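Local coordinates for YfkN protein (PDB 3GVE) that belongs to the calcineurin-like phosphoesterase family of metal-dependent proteins and holds a manganese and a magnesium ion side by side in its fold, at residues Q161-P173 with M203-H216. Residues are numbered along the deposited sequence; the frame is centred on the assembly and turned at random.
Sequences QKVKVGYIGFVPP and MKAEGADVIIALAH. With MG (magnesium ion), chain D.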
# COMPACT_ATOMS: atom_id res chain seq x y z
N GLN A 161 -5.79 39.48 19.57
CA GLN A 161 -7.20 39.14 19.42
C GLN A 161 -7.40 37.73 19.96
O GLN A 161 -6.79 36.79 19.49
CB GLN A 161 -7.66 39.22 17.96
CG GLN A 161 -7.49 40.58 17.30
CD GLN A 161 -8.35 41.65 17.92
OE1 GLN A 161 -9.31 41.37 18.63
NE2 GLN A 161 -8.00 42.89 17.66
N LYS A 162 -8.23 37.61 20.97
CA LYS A 162 -8.58 36.31 21.51
C LYS A 162 -9.64 35.69 20.63
O LYS A 162 -10.69 36.26 20.44
CB LYS A 162 -9.07 36.46 22.95
CG LYS A 162 -7.94 36.90 23.84
CD LYS A 162 -8.27 36.76 25.27
CE LYS A 162 -7.00 36.54 26.05
NZ LYS A 162 -6.15 37.74 26.03
N VAL A 163 -9.31 34.53 20.07
CA VAL A 163 -10.18 33.80 19.16
C VAL A 163 -10.31 32.36 19.66
O VAL A 163 -9.32 31.69 19.88
CB VAL A 163 -9.61 33.82 17.72
CG1 VAL A 163 -10.53 33.06 16.76
CG2 VAL A 163 -9.40 35.27 17.27
N LYS A 164 -11.54 31.89 19.84
CA LYS A 164 -11.76 30.50 20.33
C LYS A 164 -11.87 29.58 19.11
O LYS A 164 -12.73 29.75 18.28
CB LYS A 164 -12.98 30.43 21.16
CG LYS A 164 -12.79 30.83 22.59
CD LYS A 164 -14.12 30.73 23.42
CE LYS A 164 -13.90 31.39 24.81
NZ LYS A 164 -14.94 30.82 25.69
N VAL A 165 -10.90 28.68 19.02
CA VAL A 165 -10.83 27.70 17.92
C VAL A 165 -11.29 26.37 18.43
O VAL A 165 -10.77 25.84 19.44
CB VAL A 165 -9.39 27.60 17.40
CG1 VAL A 165 -9.27 26.65 16.19
CG2 VAL A 165 -8.92 29.01 16.95
N GLY A 166 -12.21 25.78 17.73
CA GLY A 166 -12.73 24.46 18.02
C GLY A 166 -12.28 23.41 17.03
O GLY A 166 -12.16 23.73 15.82
N TYR A 167 -12.04 22.20 17.48
CA TYR A 167 -11.74 21.11 16.58
C TYR A 167 -12.78 20.03 16.81
O TYR A 167 -13.09 19.69 17.94
CB TYR A 167 -10.36 20.53 16.89
CG TYR A 167 -9.23 21.55 16.85
CD1 TYR A 167 -8.52 21.81 15.69
CD2 TYR A 167 -8.86 22.22 18.01
CE1 TYR A 167 -7.49 22.74 15.68
CE2 TYR A 167 -7.82 23.13 18.00
CZ TYR A 167 -7.14 23.39 16.84
OH TYR A 167 -6.10 24.29 16.85
N ILE A 168 -13.28 19.48 15.72
CA ILE A 168 -14.20 18.35 15.74
C ILE A 168 -13.69 17.33 14.73
O ILE A 168 -13.15 17.70 13.70
CB ILE A 168 -15.65 18.79 15.41
CG1 ILE A 168 -16.64 17.62 15.55
CG2 ILE A 168 -15.75 19.44 14.01
CD1 ILE A 168 -18.13 18.04 15.52
N GLY A 169 -13.87 16.05 15.02
CA GLY A 169 -13.37 15.01 14.13
C GLY A 169 -14.42 13.96 13.81
O GLY A 169 -15.30 13.71 14.59
N PHE A 170 -14.25 13.33 12.65
CA PHE A 170 -15.16 12.30 12.13
C PHE A 170 -14.41 11.14 11.49
O PHE A 170 -13.38 11.34 10.87
CB PHE A 170 -16.12 12.88 11.08
CG PHE A 170 -16.77 14.15 11.51
CD1 PHE A 170 -17.84 14.14 12.38
CD2 PHE A 170 -16.29 15.35 11.05
CE1 PHE A 170 -18.42 15.32 12.78
CE2 PHE A 170 -16.87 16.54 11.44
CZ PHE A 170 -17.95 16.52 12.32
N VAL A 171 -14.96 9.94 11.64
CA VAL A 171 -14.41 8.73 11.02
C VAL A 171 -15.52 8.03 10.23
O VAL A 171 -16.69 8.20 10.52
CB VAL A 171 -13.78 7.79 12.10
CG1 VAL A 171 -14.87 7.11 12.92
CG2 VAL A 171 -12.84 6.76 11.47
N PRO A 172 -15.18 7.25 9.21
CA PRO A 172 -16.26 6.60 8.45
C PRO A 172 -16.98 5.52 9.27
O PRO A 172 -16.36 4.78 10.00
CB PRO A 172 -15.54 5.97 7.25
CG PRO A 172 -14.29 6.83 7.09
CD PRO A 172 -13.88 7.09 8.53
N PRO A 173 -18.30 5.44 9.12
CA PRO A 173 -19.07 4.41 9.84
C PRO A 173 -18.71 2.98 9.44
O PRO A 173 -19.02 2.08 10.19
CB PRO A 173 -20.53 4.73 9.49
CG PRO A 173 -20.54 6.07 8.92
CD PRO A 173 -19.17 6.36 8.38
N MSE A 203 -20.83 23.48 20.21
CA MSE A 203 -19.57 24.19 20.09
C MSE A 203 -19.83 25.68 19.98
O MSE A 203 -19.13 26.46 20.60
CB MSE A 203 -18.78 23.70 18.86
CG MSE A 203 -18.42 22.23 18.90
SE MSE A 203 -17.53 21.64 17.26
CE MSE A 203 -15.79 22.51 17.55
N LYS A 204 -20.83 26.07 19.19
CA LYS A 204 -21.14 27.48 19.10
C LYS A 204 -21.59 28.02 20.48
O LYS A 204 -21.18 29.09 20.88
CB LYS A 204 -22.17 27.71 18.00
CG LYS A 204 -21.63 27.44 16.59
CD LYS A 204 -20.25 28.02 16.39
CE LYS A 204 -20.28 29.39 15.76
NZ LYS A 204 -18.93 29.88 15.36
N ALA A 205 -22.41 27.24 21.18
CA ALA A 205 -22.84 27.62 22.57
C ALA A 205 -21.67 27.85 23.46
O ALA A 205 -21.71 28.81 24.30
CB ALA A 205 -23.77 26.53 23.11
N GLU A 206 -20.66 26.98 23.42
CA GLU A 206 -19.47 27.14 24.23
C GLU A 206 -18.48 28.18 23.72
O GLU A 206 -17.37 28.31 24.32
CB GLU A 206 -18.80 25.77 24.47
CG GLU A 206 -19.72 24.75 25.09
CD GLU A 206 -20.20 25.15 26.52
OE1 GLU A 206 -19.52 25.99 27.16
OE2 GLU A 206 -21.24 24.57 26.97
N GLY A 207 -18.85 28.93 22.70
CA GLY A 207 -18.07 30.07 22.31
C GLY A 207 -17.11 29.93 21.15
O GLY A 207 -16.39 30.84 20.84
N ALA A 208 -17.13 28.79 20.48
CA ALA A 208 -16.23 28.63 19.33
C ALA A 208 -16.43 29.73 18.31
O ALA A 208 -17.53 29.94 17.86
CB ALA A 208 -16.42 27.25 18.68
N ASP A 209 -15.35 30.41 17.95
CA ASP A 209 -15.37 31.43 16.90
C ASP A 209 -15.02 30.86 15.53
O ASP A 209 -15.53 31.31 14.52
CB ASP A 209 -14.37 32.54 17.23
CG ASP A 209 -14.76 33.32 18.45
OD1 ASP A 209 -15.92 33.77 18.50
OD2 ASP A 209 -13.90 33.46 19.32
N VAL A 210 -14.11 29.89 15.51
CA VAL A 210 -13.64 29.22 14.30
C VAL A 210 -13.73 27.73 14.55
O VAL A 210 -13.29 27.27 15.58
CB VAL A 210 -12.18 29.59 13.98
CG1 VAL A 210 -11.65 28.78 12.79
CG2 VAL A 210 -12.06 31.09 13.72
N ILE A 211 -14.32 26.99 13.62
CA ILE A 211 -14.48 25.55 13.78
C ILE A 211 -13.74 24.82 12.66
O ILE A 211 -14.00 25.06 11.48
CB ILE A 211 -15.98 25.13 13.81
CG1 ILE A 211 -16.66 25.63 15.11
CG2 ILE A 211 -16.12 23.61 13.69
CD1 ILE A 211 -18.15 25.38 15.17
N ILE A 212 -12.83 23.91 13.05
CA ILE A 212 -12.00 23.12 12.07
C ILE A 212 -12.45 21.70 12.17
O ILE A 212 -12.45 21.09 13.27
CB ILE A 212 -10.52 23.28 12.41
CG1 ILE A 212 -10.10 24.76 12.29
CG2 ILE A 212 -9.72 22.42 11.43
CD1 ILE A 212 -8.77 25.06 12.92
N ALA A 213 -12.89 21.14 11.05
CA ALA A 213 -13.27 19.73 11.00
C ALA A 213 -12.10 18.88 10.57
O ALA A 213 -11.58 19.11 9.43
CB ALA A 213 -14.43 19.56 9.99
N LEU A 214 -11.71 17.94 11.41
CA LEU A 214 -10.76 16.91 11.05
C LEU A 214 -11.60 15.73 10.54
O LEU A 214 -11.99 14.84 11.27
CB LEU A 214 -9.89 16.56 12.25
CG LEU A 214 -9.25 17.80 12.92
CD1 LEU A 214 -8.42 17.41 14.13
CD2 LEU A 214 -8.41 18.63 11.97
N ALA A 215 -11.92 15.80 9.25
CA ALA A 215 -12.85 14.88 8.64
C ALA A 215 -12.10 13.76 7.96
O ALA A 215 -11.62 13.91 6.86
CB ALA A 215 -13.73 15.63 7.64
N HIS A 216 -11.99 12.63 8.65
CA HIS A 216 -11.29 11.48 8.07
C HIS A 216 -12.25 10.76 7.13
O HIS A 216 -12.85 9.76 7.46
CB HIS A 216 -10.68 10.49 9.07
CG HIS A 216 -9.76 9.50 8.40
ND1 HIS A 216 -8.44 9.78 8.18
CD2 HIS A 216 -10.01 8.33 7.76
CE1 HIS A 216 -7.89 8.80 7.48
NE2 HIS A 216 -8.83 7.90 7.22
MG MG D . -8.74 5.85 6.14
O HOH W 1 -7.47 5.56 4.08
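A beta-alpha-beta crossover brings strand 160-170 and strand 210-215 together as parallel neighbours, with helix 192-205 in the connection between them. The ladder begins at Lys164, whose O takes two N-H groups, from Asp209 and Val210. Asp209 returns a side-chain bond: its OD2 accepts from Lys164 N at 2.9 Å, nearly straight at 175° and on the anti side of the carboxylate. From there regular bonds run from Gly166 N to Val210 O and on to His216 N, which donates to Phe170 O.

On one face, Ile212 CD1 touches both Val165 and Tyr167, 3.7 Å from Val165 CG1 and 3.8 Å from Tyr167 CE1; strand 57-61 packs against Val165 and Tyr167. The other face lies under the crossover helix. The selenomethionine Met203 bends at its last torsion (chi3 73°), laying CE over the bare backbone of Gly166, 3.7 Å from Gly166 CA, while its SE sits 3.9 Å from Ile168 CB. Further along, Phe170 turns its ring edge to the methyl of Ala213, with CE2 4.1 Å from Ala213 CB.

With CG anti to the backbone N (chi1 -169°), the ring of His216 extends past the end of the strand, and NE2 binds magnesium at 2.3 Å. Its other nitrogen, ND1, is hydrogen-bonded to Asn62 O, so the metal on NE2 and this bond on ND1 together fix the ring's rotation. Pro172 CD comes to the ring's edge, 4.1 Å from His216 CD2. Asp64, Asn108 and His249 also bind this magnesium, and Asp64 is shared with manganese: the two-metal centre at strand ends characteristic of calcineurin-like phosphoesterases.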